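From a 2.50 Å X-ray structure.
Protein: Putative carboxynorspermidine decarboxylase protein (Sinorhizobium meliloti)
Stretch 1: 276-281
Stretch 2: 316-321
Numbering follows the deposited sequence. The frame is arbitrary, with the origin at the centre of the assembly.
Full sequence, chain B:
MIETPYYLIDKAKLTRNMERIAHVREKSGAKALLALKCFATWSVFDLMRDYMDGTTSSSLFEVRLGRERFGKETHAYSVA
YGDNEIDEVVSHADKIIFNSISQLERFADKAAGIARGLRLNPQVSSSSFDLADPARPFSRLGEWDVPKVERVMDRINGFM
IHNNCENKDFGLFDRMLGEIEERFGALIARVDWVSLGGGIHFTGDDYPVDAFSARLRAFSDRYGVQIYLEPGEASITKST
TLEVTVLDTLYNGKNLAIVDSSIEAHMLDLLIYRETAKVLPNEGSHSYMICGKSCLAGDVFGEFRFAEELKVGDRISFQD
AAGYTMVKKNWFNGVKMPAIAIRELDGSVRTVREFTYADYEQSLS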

ATOM      1  N   THR B 276      -5.772  -0.755 -15.060  1.00 41.11           N
ATOM      2  CA  THR B 276      -4.967  -1.818 -15.574  1.00 40.57           C
ATOM      3  C   THR B 276      -3.611  -1.266 -15.976  1.00 39.47           C
ATOM      4  O   THR B 276      -3.495  -0.100 -16.262  1.00 39.60           O
ATOM      5  CB  THR B 276      -5.637  -2.327 -16.802  1.00 43.14           C
ATOM      6  OG1 THR B 276      -5.788  -1.222 -17.699  1.00 45.46           O
ATOM      7  CG2 THR B 276      -7.055  -2.908 -16.447  1.00 44.85           C
ATOM      8  N   ALA B 277      -2.593  -2.117 -16.001  1.00 38.68           N
ATOM      9  CA  ALA B 277      -1.246  -1.687 -16.325  1.00 39.87           C
ATOM     10  C   ALA B 277      -1.052  -1.565 -17.834  1.00 42.73           C
ATOM     11  O   ALA B 277      -2.016  -1.669 -18.594  1.00 45.75           O
ATOM     12  CB  ALA B 277      -0.216  -2.631 -15.696  1.00 37.59           C
ATOM     13  N   LYS B 278       0.169  -1.327 -18.292  1.00 44.18           N
ATOM     14  CA  LYS B 278       0.378  -1.221 -19.742  1.00 47.29           C
ATOM     15  C   LYS B 278       1.512  -2.071 -20.283  1.00 47.59           C
ATOM     16  O   LYS B 278       2.585  -2.131 -19.673  1.00 46.73           O
ATOM     17  CB  LYS B 278       0.592   0.223 -20.157  1.00 48.57           C
ATOM     18  CG  LYS B 278      -0.664   1.028 -20.184  1.00 51.86           C
ATOM     19  CD  LYS B 278      -0.336   2.510 -20.327  1.00 56.71           C
ATOM     20  CE  LYS B 278      -0.012   3.138 -18.983  1.00 55.62           C
ATOM     21  NZ  LYS B 278      -0.937   2.569 -17.955  1.00 58.22           N
ATOM     22  N   VAL B 279       1.260  -2.681 -21.444  1.00 49.15           N
ATOM     23  CA  VAL B 279       2.207  -3.521 -22.141  1.00 50.11           C
ATOM     24  C   VAL B 279       2.414  -3.029 -23.590  1.00 53.54           C
ATOM     25  O   VAL B 279       1.582  -2.296 -24.144  1.00 55.20           O
ATOM     26  CB  VAL B 279       1.749  -4.989 -22.064  1.00 49.75           C
ATOM     27  CG1 VAL B 279       2.733  -5.891 -22.721  1.00 50.69           C
ATOM     28  CG2 VAL B 279       1.625  -5.405 -20.585  1.00 47.41           C
ATOM     29  N   LEU B 280       3.548  -3.407 -24.185  1.00 55.30           N
ATOM     30  CA  LEU B 280       3.879  -3.056 -25.567  1.00 58.10           C
ATOM     31  C   LEU B 280       4.428  -4.256 -26.320  1.00 60.01           C
ATOM     32  O   LEU B 280       5.164  -5.058 -25.759  1.00 58.56           O
ATOM     33  CB  LEU B 280       4.925  -1.945 -25.633  1.00 58.13           C
ATOM     34  CG  LEU B 280       4.631  -0.532 -25.145  1.00 58.16           C
ATOM     35  CD1 LEU B 280       5.895   0.300 -25.318  1.00 60.18           C
ATOM     36  CD2 LEU B 280       3.451   0.118 -25.853  1.00 59.27           C
ATOM     37  N   PRO B 281       4.021  -4.420 -27.592  1.00 63.54           N
ATOM     38  CA  PRO B 281       2.855  -3.774 -28.190  1.00 65.59           C
ATOM     39  C   PRO B 281       1.650  -4.493 -27.616  1.00 65.12           C
ATOM     40  O   PRO B 281       1.763  -5.639 -27.131  1.00 64.60           O
ATOM     41  CB  PRO B 281       2.984  -4.152 -29.643  1.00 68.85           C
ATOM     42  CG  PRO B 281       3.625  -5.512 -29.575  1.00 68.27           C
ATOM     43  CD  PRO B 281       4.640  -5.389 -28.512  1.00 65.09           C
TER
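Stretch 2 316-321: ISFQDA

Stretch 1 runs through residues 276-281 without regular secondary structure, although most of its backbone is extended, and it ends in a cis peptide bond between Leu280 and Pro281. Stretch 2 enters as the last part of a strand, residues 316-318, and continues as a loop in which Asp320 adopts positive phi and psi (46°/57°). Measured end to end over the touching parts, the two segments run 113° apart, so they cross steeply rather than pairing along their length. The crossing is centred on Lys278 and Gln319, whose CA atoms lie 5.2 Å apart, and the contact buries 349 Å² in total.

Thr276 stays out of reach. Ala277 is the first residue to touch, its CA-to-CB bond directed toward stretch 2, and Ala277 CB packs 3.6 Å from CD1 of the buried Phe318.

Lys278 supplies the polar link. Lys278 O accepts a nearly linear hydrogen bond from Gln319 N (2.8 Å, 167° at the hydrogen) and also receives a CA-H...O contact from Phe318 CA at 3.4 Å. The amide of Lys278 is joined through water: water 1 accepts from Lys278 N at 2.9 Å and donates to Gln319 O at 2.7 Å, so both backbone polar groups of Lys278 are tied to those of Gln319, one directly and one through solvent. Farther along the lysine side chain, Lys278 CE comes within 4.4 Å of Asp320 CB.

Val279 returns to the aromatic ring, with Val279 CG2 3.8 Å from Phe318 CE1. Leu280 instead meets Gln319, Leu280 CG lying 3.8 Å from Gln319 CG. The glutamine side chain is folded back on its own segment, where Gln319 NE2 donates to Ser317 O at 3.1 Å. Pro281 lies beyond the contact.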

ATOM      1  N   ILE B 316       8.141  -9.864 -18.955  1.00 42.99           N
ATOM      2  CA  ILE B 316       7.127  -8.852 -19.275  1.00 41.27           C
ATOM      3  C   ILE B 316       7.483  -7.502 -18.618  1.00 39.22           C
ATOM      4  O   ILE B 316       7.850  -7.476 -17.448  1.00 38.13           O
ATOM      5  CB  ILE B 316       5.727  -9.343 -18.795  1.00 41.12           C
ATOM      6  CG1 ILE B 316       5.190 -10.448 -19.726  1.00 43.47           C
ATOM      7  CG2 ILE B 316       4.704  -8.175 -18.667  1.00 39.91           C
ATOM      8  CD1 ILE B 316       4.053 -11.256 -19.126  1.00 42.57           C
ATOM      9  N   SER B 317       7.375  -6.407 -19.366  1.00 38.64           N
ATOM     10  CA  SER B 317       7.687  -5.058 -18.869  1.00 38.37           C
ATOM     11  C   SER B 317       6.435  -4.172 -18.712  1.00 37.54           C
ATOM     12  O   SER B 317       5.869  -3.720 -19.696  1.00 38.66           O
ATOM     13  CB  SER B 317       8.665  -4.328 -19.819  1.00 39.72           C
ATOM     14  OG  SER B 317       9.657  -5.192 -20.335  1.00 41.07           O
ATOM     15  N   PHE B 318       6.009  -3.880 -17.492  1.00 35.77           N
ATOM     16  CA  PHE B 318       4.917  -2.914 -17.368  1.00 35.27           C
ATOM     17  C   PHE B 318       5.435  -1.525 -17.597  1.00 35.64           C
ATOM     18  O   PHE B 318       6.422  -1.112 -17.023  1.00 35.42           O
ATOM     19  CB  PHE B 318       4.128  -3.094 -16.069  1.00 32.94           C
ATOM     20  CG  PHE B 318       3.463  -4.429 -16.001  1.00 33.91           C
ATOM     21  CD1 PHE B 318       2.467  -4.757 -16.903  1.00 34.36           C
ATOM     22  CD2 PHE B 318       3.891  -5.402 -15.095  1.00 36.56           C
ATOM     23  CE1 PHE B 318       1.862  -6.016 -16.885  1.00 34.92           C
ATOM     24  CE2 PHE B 318       3.298  -6.667 -15.052  1.00 34.80           C
ATOM     25  CZ  PHE B 318       2.279  -6.976 -15.963  1.00 36.80           C
ATOM     26  N   GLN B 319       4.759  -0.817 -18.466  1.00 38.05           N
ATOM     27  CA  GLN B 319       5.226   0.483 -18.917  1.00 40.63           C
ATOM     28  C   GLN B 319       4.789   1.581 -17.959  1.00 40.27           C
ATOM     29  O   GLN B 319       3.836   1.403 -17.182  1.00 38.98           O
ATOM     30  CB  GLN B 319       4.703   0.770 -20.337  1.00 42.71           C
ATOM     31  CG  GLN B 319       5.110  -0.270 -21.369  1.00 44.51           C
ATOM     32  CD  GLN B 319       6.626  -0.377 -21.558  1.00 48.69           C
ATOM     33  OE1 GLN B 319       7.342   0.625 -21.737  1.00 49.61           O
ATOM     34  NE2 GLN B 319       7.120  -1.605 -21.511  1.00 49.82           N
ATOM     35  N   ASP B 320       5.481   2.714 -18.042  1.00 41.54           N
ATOM     36  CA  ASP B 320       5.165   3.900 -17.263  1.00 42.26           C
ATOM     37  C   ASP B 320       4.909   3.611 -15.794  1.00 40.04           C
ATOM     38  O   ASP B 320       3.855   3.948 -15.269  1.00 40.55           O
ATOM     39  CB  ASP B 320       3.952   4.621 -17.838  1.00 44.04           C
ATOM     40  CG  ASP B 320       3.946   6.086 -17.473  1.00 48.54           C
ATOM     41  OD1 ASP B 320       5.014   6.561 -17.009  1.00 51.61           O
ATOM     42  OD2 ASP B 320       2.913   6.767 -17.668  1.00 51.86           O
ATOM     43  N   ALA B 321       5.877   3.006 -15.128  1.00 38.41           N
ATOM     44  CA  ALA B 321       5.680   2.601 -13.769  1.00 36.72           C
ATOM     45  C   ALA B 321       6.368   3.463 -12.704  1.00 36.92           C
ATOM     46  O   ALA B 321       6.486   3.023 -11.575  1.00 35.82           O
ATOM     47  CB  ALA B 321       6.100   1.151 -13.626  1.00 36.06           C
TER
HETATM   48  O   HOH W   1       1.741  -0.010 -16.284  1.00 29.47           O